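Local coordinates for protein glutamate receptor 1 (Adineta vaga, PDB 4IO2) that binds L-glutamate between the two lobes of its extracellular ligand-binding domain and, as part of the full-length receptor, probably gates an ion channel, at residues T21-V26 with V58-P63; D85-S90 with F178-T183; T38-D43 with G232-L237. All blocks are in the same frame, centred on the assembly; numbering follows the deposited sequence.

Interaction 1 of 3, residues T21-V26 with V58-P63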
# COMPACT_ATOMS: atom_id res chain seq x y z
N THR A 21 -3.39 -18.90 -5.98
CA THR A 21 -3.39 -19.69 -7.18
C THR A 21 -3.28 -21.14 -6.74
O THR A 21 -2.25 -21.58 -6.25
CB THR A 21 -2.25 -19.29 -8.16
OG1 THR A 21 -2.51 -17.96 -8.62
CG2 THR A 21 -2.16 -20.23 -9.35
N ILE A 22 -4.40 -21.84 -6.92
CA ILE A 22 -4.56 -23.20 -6.45
C ILE A 22 -4.55 -24.12 -7.66
O ILE A 22 -5.33 -23.93 -8.58
CB ILE A 22 -5.91 -23.37 -5.75
CG1 ILE A 22 -6.03 -22.37 -4.58
CG2 ILE A 22 -6.06 -24.81 -5.25
CD1 ILE A 22 -7.49 -22.18 -4.07
N VAL A 23 -3.64 -25.09 -7.67
CA VAL A 23 -3.41 -25.96 -8.81
C VAL A 23 -3.98 -27.35 -8.49
O VAL A 23 -3.59 -27.96 -7.49
CB VAL A 23 -1.89 -26.04 -9.12
CG1 VAL A 23 -1.59 -27.01 -10.28
CG2 VAL A 23 -1.34 -24.64 -9.38
N ALA A 24 -4.89 -27.83 -9.33
CA ALA A 24 -5.42 -29.18 -9.22
C ALA A 24 -5.17 -30.00 -10.48
O ALA A 24 -5.30 -29.49 -11.59
CB ALA A 24 -6.92 -29.12 -8.97
N ASN A 25 -4.83 -31.28 -10.32
CA ASN A 25 -4.77 -32.21 -11.43
C ASN A 25 -6.08 -32.96 -11.59
O ASN A 25 -6.66 -33.45 -10.60
CB ASN A 25 -3.67 -33.25 -11.21
CG ASN A 25 -3.26 -33.96 -12.51
OD1 ASN A 25 -3.89 -33.78 -13.55
ND2 ASN A 25 -2.20 -34.77 -12.43
N VAL A 26 -6.54 -33.04 -12.84
CA VAL A 26 -7.78 -33.71 -13.26
C VAL A 26 -9.02 -33.07 -12.65
O VAL A 26 -9.38 -31.94 -13.00
CB VAL A 26 -7.78 -35.20 -12.96
CG1 VAL A 26 -9.02 -35.84 -13.56
CG2 VAL A 26 -6.53 -35.87 -13.54
N VAL A 58 -3.54 -17.37 -19.61
CA VAL A 58 -3.02 -17.59 -18.26
C VAL A 58 -2.03 -18.76 -18.29
O VAL A 58 -2.37 -19.84 -18.77
CB VAL A 58 -4.14 -17.87 -17.28
CG1 VAL A 58 -3.57 -18.20 -15.90
CG2 VAL A 58 -5.10 -16.70 -17.20
N GLN A 59 -0.82 -18.52 -17.84
CA GLN A 59 0.26 -19.49 -17.89
C GLN A 59 0.84 -19.70 -16.50
O GLN A 59 1.41 -18.79 -15.91
CB GLN A 59 1.35 -18.99 -18.84
CG GLN A 59 0.90 -18.87 -20.29
CD GLN A 59 0.78 -20.22 -20.97
OE1 GLN A 59 1.50 -21.16 -20.65
NE2 GLN A 59 -0.14 -20.32 -21.92
N LEU A 60 0.69 -20.92 -15.99
CA LEU A 60 1.28 -21.29 -14.70
C LEU A 60 2.79 -21.46 -14.83
O LEU A 60 3.29 -22.21 -15.71
CB LEU A 60 0.65 -22.58 -14.22
CG LEU A 60 1.14 -23.20 -12.90
CD1 LEU A 60 0.81 -22.27 -11.74
CD2 LEU A 60 0.51 -24.59 -12.72
N ALA A 61 3.53 -20.78 -13.96
CA ALA A 61 4.99 -20.93 -13.94
C ALA A 61 5.32 -22.38 -13.61
O ALA A 61 4.62 -23.03 -12.82
CB ALA A 61 5.62 -20.00 -12.95
N PRO A 62 6.40 -22.89 -14.19
CA PRO A 62 6.86 -24.24 -13.86
C PRO A 62 7.05 -24.44 -12.36
O PRO A 62 7.41 -23.51 -11.66
CB PRO A 62 8.22 -24.32 -14.57
CG PRO A 62 8.10 -23.38 -15.69
CD PRO A 62 7.24 -22.25 -15.21
N PRO A 63 6.88 -25.67 -11.88
CA PRO A 63 6.80 -25.99 -10.45
C PRO A 63 7.92 -25.37 -9.60
O PRO A 63 7.69 -24.86 -8.49
CB PRO A 63 6.91 -27.52 -10.41
CG PRO A 63 6.68 -27.99 -11.80
CD PRO A 63 6.94 -26.87 -12.74

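Interaction 2 of 3, residues D85-S90 with F178-T183. With GLU (glutamic acid), chain E.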
# COMPACT_ATOMS: atom_id res chain seq x y z
N ASP A 85 0.95 -13.23 -5.41
CA ASP A 85 1.44 -12.71 -4.12
C ASP A 85 2.91 -12.34 -4.27
O ASP A 85 3.78 -12.96 -3.68
CB ASP A 85 1.22 -13.72 -2.98
CG ASP A 85 1.71 -15.15 -3.26
OD1 ASP A 85 1.92 -15.54 -4.41
OD2 ASP A 85 1.84 -15.93 -2.27
N ILE A 86 3.16 -11.31 -5.10
CA ILE A 86 4.50 -10.91 -5.51
C ILE A 86 4.83 -9.58 -4.87
O ILE A 86 4.20 -8.55 -5.14
CB ILE A 86 4.59 -10.78 -7.04
CG1 ILE A 86 4.15 -12.07 -7.75
CG2 ILE A 86 5.98 -10.45 -7.45
CD1 ILE A 86 3.84 -11.87 -9.23
N THR A 87 5.79 -9.61 -3.94
CA THR A 87 6.17 -8.43 -3.21
C THR A 87 6.91 -7.40 -4.07
O THR A 87 7.84 -7.73 -4.81
CB THR A 87 7.02 -8.80 -1.99
OG1 THR A 87 6.30 -9.76 -1.21
CG2 THR A 87 7.35 -7.59 -1.11
N VAL A 88 6.52 -6.14 -3.94
CA VAL A 88 7.19 -5.02 -4.62
C VAL A 88 8.45 -4.71 -3.83
O VAL A 88 8.39 -4.39 -2.63
CB VAL A 88 6.26 -3.81 -4.67
CG1 VAL A 88 6.96 -2.68 -5.42
CG2 VAL A 88 4.94 -4.19 -5.36
N THR A 89 9.61 -4.86 -4.44
CA THR A 89 10.88 -4.58 -3.78
C THR A 89 11.74 -3.66 -4.64
O THR A 89 11.58 -3.58 -5.83
CB THR A 89 11.73 -5.84 -3.49
OG1 THR A 89 12.23 -6.34 -4.72
CG2 THR A 89 10.92 -6.95 -2.77
N SER A 90 12.66 -2.97 -3.99
CA SER A 90 13.58 -2.06 -4.67
C SER A 90 14.40 -2.80 -5.72
O SER A 90 14.57 -2.32 -6.83
CB SER A 90 14.52 -1.36 -3.65
OG SER A 90 15.31 -2.29 -2.90
N PHE A 178 10.23 -17.45 7.63
CA PHE A 178 9.43 -16.24 7.43
C PHE A 178 8.41 -16.56 6.35
O PHE A 178 8.70 -17.33 5.41
CB PHE A 178 10.29 -15.10 6.85
CG PHE A 178 11.43 -14.62 7.71
CD1 PHE A 178 11.48 -14.89 9.06
CD2 PHE A 178 12.46 -13.88 7.15
CE1 PHE A 178 12.53 -14.43 9.83
CE2 PHE A 178 13.50 -13.40 7.91
CZ PHE A 178 13.53 -13.69 9.25
N MET A 179 7.25 -15.96 6.45
CA MET A 179 6.17 -16.17 5.47
C MET A 179 5.25 -14.97 5.45
O MET A 179 4.99 -14.36 6.47
CB MET A 179 5.43 -17.45 5.81
CG MET A 179 4.43 -17.84 4.76
SD MET A 179 3.71 -19.49 5.17
CE MET A 179 2.67 -19.73 3.72
N ASP A 180 4.82 -14.57 4.27
CA ASP A 180 3.83 -13.51 4.14
C ASP A 180 2.62 -13.80 5.01
O ASP A 180 2.16 -14.94 5.09
CB ASP A 180 3.33 -13.40 2.72
CG ASP A 180 4.36 -12.87 1.73
OD1 ASP A 180 5.32 -12.17 2.14
OD2 ASP A 180 4.10 -13.14 0.53
N ILE A 181 2.05 -12.75 5.59
CA ILE A 181 1.01 -12.94 6.58
C ILE A 181 -0.27 -13.56 6.03
O ILE A 181 -0.90 -14.38 6.72
CB ILE A 181 0.69 -11.59 7.31
CG1 ILE A 181 -0.23 -11.80 8.50
CG2 ILE A 181 0.13 -10.52 6.33
CD1 ILE A 181 -0.36 -10.52 9.35
N GLY A 182 -0.72 -13.18 4.85
CA GLY A 182 -1.99 -13.71 4.38
C GLY A 182 -2.00 -15.20 4.13
O GLY A 182 -2.86 -15.92 4.63
N THR A 183 -1.01 -15.68 3.39
CA THR A 183 -0.88 -17.12 3.18
C THR A 183 -0.43 -17.86 4.46
O THR A 183 -0.81 -19.02 4.66
CB THR A 183 0.07 -17.43 1.99
OG1 THR A 183 1.33 -16.74 2.17
CG2 THR A 183 -0.60 -17.05 0.65
N GLU E . 5.66 -12.50 -1.65
CA GLU E . 6.96 -13.17 -1.60
C GLU E . 7.86 -12.65 -2.72
O GLU E . 7.35 -11.98 -3.65
CB GLU E . 6.84 -14.69 -1.72
CG GLU E . 5.97 -15.38 -0.66
CD GLU E . 6.53 -15.40 0.76
OE1 GLU E . 7.68 -14.99 0.94
OE2 GLU E . 5.83 -15.90 1.68
OXT GLU E . 9.09 -12.91 -2.67
O HOH W 1 1.94 -14.82 0.21
O HOH W 2 7.26 -10.67 1.12

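Interaction 3 of 3, residues T38-D43 with G232-L237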
# COMPACT_ATOMS: atom_id res chain seq x y z
N THR A 38 -7.70 -22.31 -9.80
CA THR A 38 -8.71 -21.53 -9.10
C THR A 38 -7.99 -20.62 -8.09
O THR A 38 -6.79 -20.79 -7.83
CB THR A 38 -9.73 -22.41 -8.35
OG1 THR A 38 -9.04 -23.26 -7.41
CG2 THR A 38 -10.54 -23.29 -9.34
N GLY A 39 -8.71 -19.68 -7.52
CA GLY A 39 -8.22 -18.88 -6.42
C GLY A 39 -8.42 -17.39 -6.63
O GLY A 39 -8.99 -16.95 -7.64
N TYR A 40 -7.99 -16.62 -5.63
CA TYR A 40 -8.07 -15.17 -5.68
C TYR A 40 -7.52 -14.61 -7.00
O TYR A 40 -8.14 -13.72 -7.59
CB TYR A 40 -7.28 -14.61 -4.48
CG TYR A 40 -7.10 -13.12 -4.38
CD1 TYR A 40 -6.28 -12.42 -5.26
CD2 TYR A 40 -7.75 -12.39 -3.41
CE1 TYR A 40 -6.08 -11.08 -5.12
CE2 TYR A 40 -7.59 -11.03 -3.29
CZ TYR A 40 -6.74 -10.38 -4.17
OH TYR A 40 -6.55 -9.01 -4.07
N VAL A 41 -6.36 -15.09 -7.44
CA VAL A 41 -5.74 -14.55 -8.64
C VAL A 41 -6.60 -14.80 -9.86
O VAL A 41 -6.73 -13.92 -10.73
CB VAL A 41 -4.32 -15.15 -8.84
CG1 VAL A 41 -3.75 -14.95 -10.23
CG2 VAL A 41 -3.41 -14.61 -7.75
N LEU A 42 -7.12 -16.00 -9.99
CA LEU A 42 -7.94 -16.34 -11.17
C LEU A 42 -9.22 -15.50 -11.17
O LEU A 42 -9.65 -15.01 -12.23
CB LEU A 42 -8.26 -17.83 -11.16
CG LEU A 42 -7.11 -18.78 -11.57
CD1 LEU A 42 -6.66 -18.56 -13.02
CD2 LEU A 42 -5.89 -18.70 -10.63
N ASP A 43 -9.81 -15.28 -9.99
CA ASP A 43 -10.99 -14.44 -9.94
C ASP A 43 -10.64 -12.97 -10.28
O ASP A 43 -11.41 -12.26 -10.95
CB ASP A 43 -11.67 -14.47 -8.55
CG ASP A 43 -12.34 -15.77 -8.23
OD1 ASP A 43 -12.43 -16.68 -9.09
OD2 ASP A 43 -12.88 -15.84 -7.09
N GLY A 232 -14.79 -1.99 -3.67
CA GLY A 232 -14.86 -3.07 -2.69
C GLY A 232 -14.57 -4.45 -3.23
O GLY A 232 -14.64 -5.42 -2.47
N ILE A 233 -14.30 -4.59 -4.53
CA ILE A 233 -14.06 -5.89 -5.12
C ILE A 233 -12.83 -6.59 -4.54
O ILE A 233 -12.88 -7.80 -4.26
CB ILE A 233 -13.97 -5.78 -6.65
CG1 ILE A 233 -15.29 -5.24 -7.24
CG2 ILE A 233 -13.63 -7.14 -7.26
CD1 ILE A 233 -16.50 -5.99 -6.90
N LEU A 234 -11.75 -5.85 -4.34
CA LEU A 234 -10.57 -6.49 -3.76
C LEU A 234 -10.85 -7.00 -2.34
O LEU A 234 -10.40 -8.08 -1.98
CB LEU A 234 -9.36 -5.58 -3.80
CG LEU A 234 -8.96 -5.04 -5.18
CD1 LEU A 234 -7.71 -4.20 -5.12
CD2 LEU A 234 -8.77 -6.17 -6.18
N ASP A 235 -11.58 -6.23 -1.55
CA ASP A 235 -11.92 -6.66 -0.22
C ASP A 235 -12.83 -7.89 -0.27
O ASP A 235 -12.64 -8.82 0.53
CB ASP A 235 -12.64 -5.57 0.56
CG ASP A 235 -11.70 -4.48 1.06
OD1 ASP A 235 -10.47 -4.65 0.96
OD2 ASP A 235 -12.22 -3.46 1.55
N ASN A 236 -13.78 -7.92 -1.20
CA ASN A 236 -14.66 -9.08 -1.32
C ASN A 236 -13.90 -10.34 -1.69
O ASN A 236 -14.15 -11.42 -1.17
CB ASN A 236 -15.72 -8.86 -2.41
CG ASN A 236 -16.66 -7.74 -2.11
OD1 ASN A 236 -16.83 -7.31 -0.96
ND2 ASN A 236 -17.34 -7.27 -3.18
N LEU A 237 -12.92 -10.19 -2.57
CA LEU A 237 -12.13 -11.32 -3.01
C LEU A 237 -11.27 -11.84 -1.88
O LEU A 237 -11.12 -13.06 -1.71
CB LEU A 237 -11.22 -10.93 -4.17
CG LEU A 237 -11.85 -10.90 -5.53
CD1 LEU A 237 -10.83 -10.44 -6.55
CD2 LEU A 237 -12.34 -12.32 -5.85
O HOH W 3 -7.35 -7.94 -1.84

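Interaction 1 of 3, residues T21-V26 with V58-P63
V23 and L60 make a small, wholly apolar contact between a β-hairpin and the edge of the parallel sheet in the first lobe of this bilobed ligand-binding domain, whose fold is related to that of bacterial solute-binding proteins. The hairpin consists of strand 22-25 and its antiparallel partner 35-38, to which I22 and A24 are tied by backbone bonds with T38 and K36. Strand 55-60 is an outer strand within the chain, paired on its inner side with strand 9-14 through Q59. The two strands of the contact do not share a sheet: their closest CA atoms, those of V23 and L60, are 8.9 Å apart, and no hydrogen bond joins the two segments. Side chains span this distance instead, V23 and L60 reaching toward each other tip to tip. In V23, CG1 stands anti to the backbone N (chi1 177°) and CG2 beside it, which turns both methyl groups to the leucine. L60 likewise carries CG anti to its own N, extending its branched end to the hairpin. T21, buried at the foot of the hairpin against V14, V41 and L42, adds a looser contact from its CG2 to L60 CD1 at 4.3 Å. The two branched ends meet at van der Waals distance: V23 CG2 lies 3.8 Å from L60 CD2 and 4.0 Å from L60 CD1, while L60 CD2 also approaches V23 CG1 to 4.0 Å.

Interaction 2 of 3, residues D85-S90 with F178-T183
D180 faces D85 and T87 across the glutamate-binding cleft, and bound ligand and water, not direct bonds, fill the interval. With D180 CG beside the backbone N (chi1 -70°), side chain and amide address the same ligand. CB lies 3.7 Å from ligand OE2; CG passes close to that carboxylate, whose OE2 is held by D180 N in an almost straight bond (177°). Beyond CG the oxygens diverge. OD1 accepts from N105 and from water 2, which also bonds T87 OG1. OD2 accepts a hydrogen bond from the ligand N at 2.8 Å and another from water 1. The same ammonium N donates to D85 O and T87 OG1, each at 2.8 Å, so three oxygens from both segments grip it, while T87 N binds ligand O at 2.9 Å. Water 1 donates to D85 OD2 as well and accepts from T183 OG1; D85 OD2 and D180 OD2 are 4.6 Å apart, and the water and ammonium probably ease their repulsion. D85 is further held by Y67 and S17. With a leucine at D180, the ammonium is likely to lose its carboxylate mate and both waters an acceptor. R92, R136 and A140 also hydrogen-bond the ligand. D180 stands where strand 177-180, paired with strand 103-112, turns into helix 181-190, and its side chain, like those of D85 and T87, touches F207 of strand 200-211.

Interaction 3 of 3, residues T38-D43 with G232-L237
The Y40 ring and the side chain of L237 cross at about a right angle, with L237 CB approaching the ring obliquely, 3.7 Å from CE2. At the ring's edge and in its plane lies water 3, bonded to Y40 OH at 2.6 Å; this water donates in turn to L234 O, 3.1 Å away, and so links the phenol to the backbone of the other helix. L234 CD2 comes no nearer to the hydroxyl than 4.2 Å. F20 makes an edge-to-face pair with the Y40 ring, and W241 and F242 also touch it. Chi1 of 174° puts CG anti to the backbone N and carries the ring across to the neighbouring helix. This is helix-to-helix packing in the first lobe of the solute-binding-protein fold, where the start of helix 40-52 meets helix 233-242 near the C terminus. Both helices begin after a glycine at the N-cap, G39 and G232, each with positive phi, and at G232 a Schellman motif ends helix 218-230 just before the next helix starts. One turn on from Y40, D43 meets the tip of L237 with its aliphatic part: D43 CB is 3.5 Å from L237 CD2. Its carboxylate oxygen OD2 passes the same methyl and is held by a salt bridge to K240 NZ and a hydrogen bond from W241 NE1.

From the N terminus, the chain enters the hairpin at 21-26, returns through 38-43 into helix 40-52, and closes interaction 1 when strand 55-60 arrives. Next comes the cleft segment 85-90; the chain then builds much of the second lobe before 178-183 completes interaction 2 across the ligand. Strand 200-211 leads back to the first lobe, where 232-237, beyond helix 218-230, closes interaction 3. Interaction 2 therefore nests within the loop of interaction 3 and follows interaction 1 in series, whereas interactions 1 and 3 cross. These last two also touch, where the hairpin runs into helix 40-52.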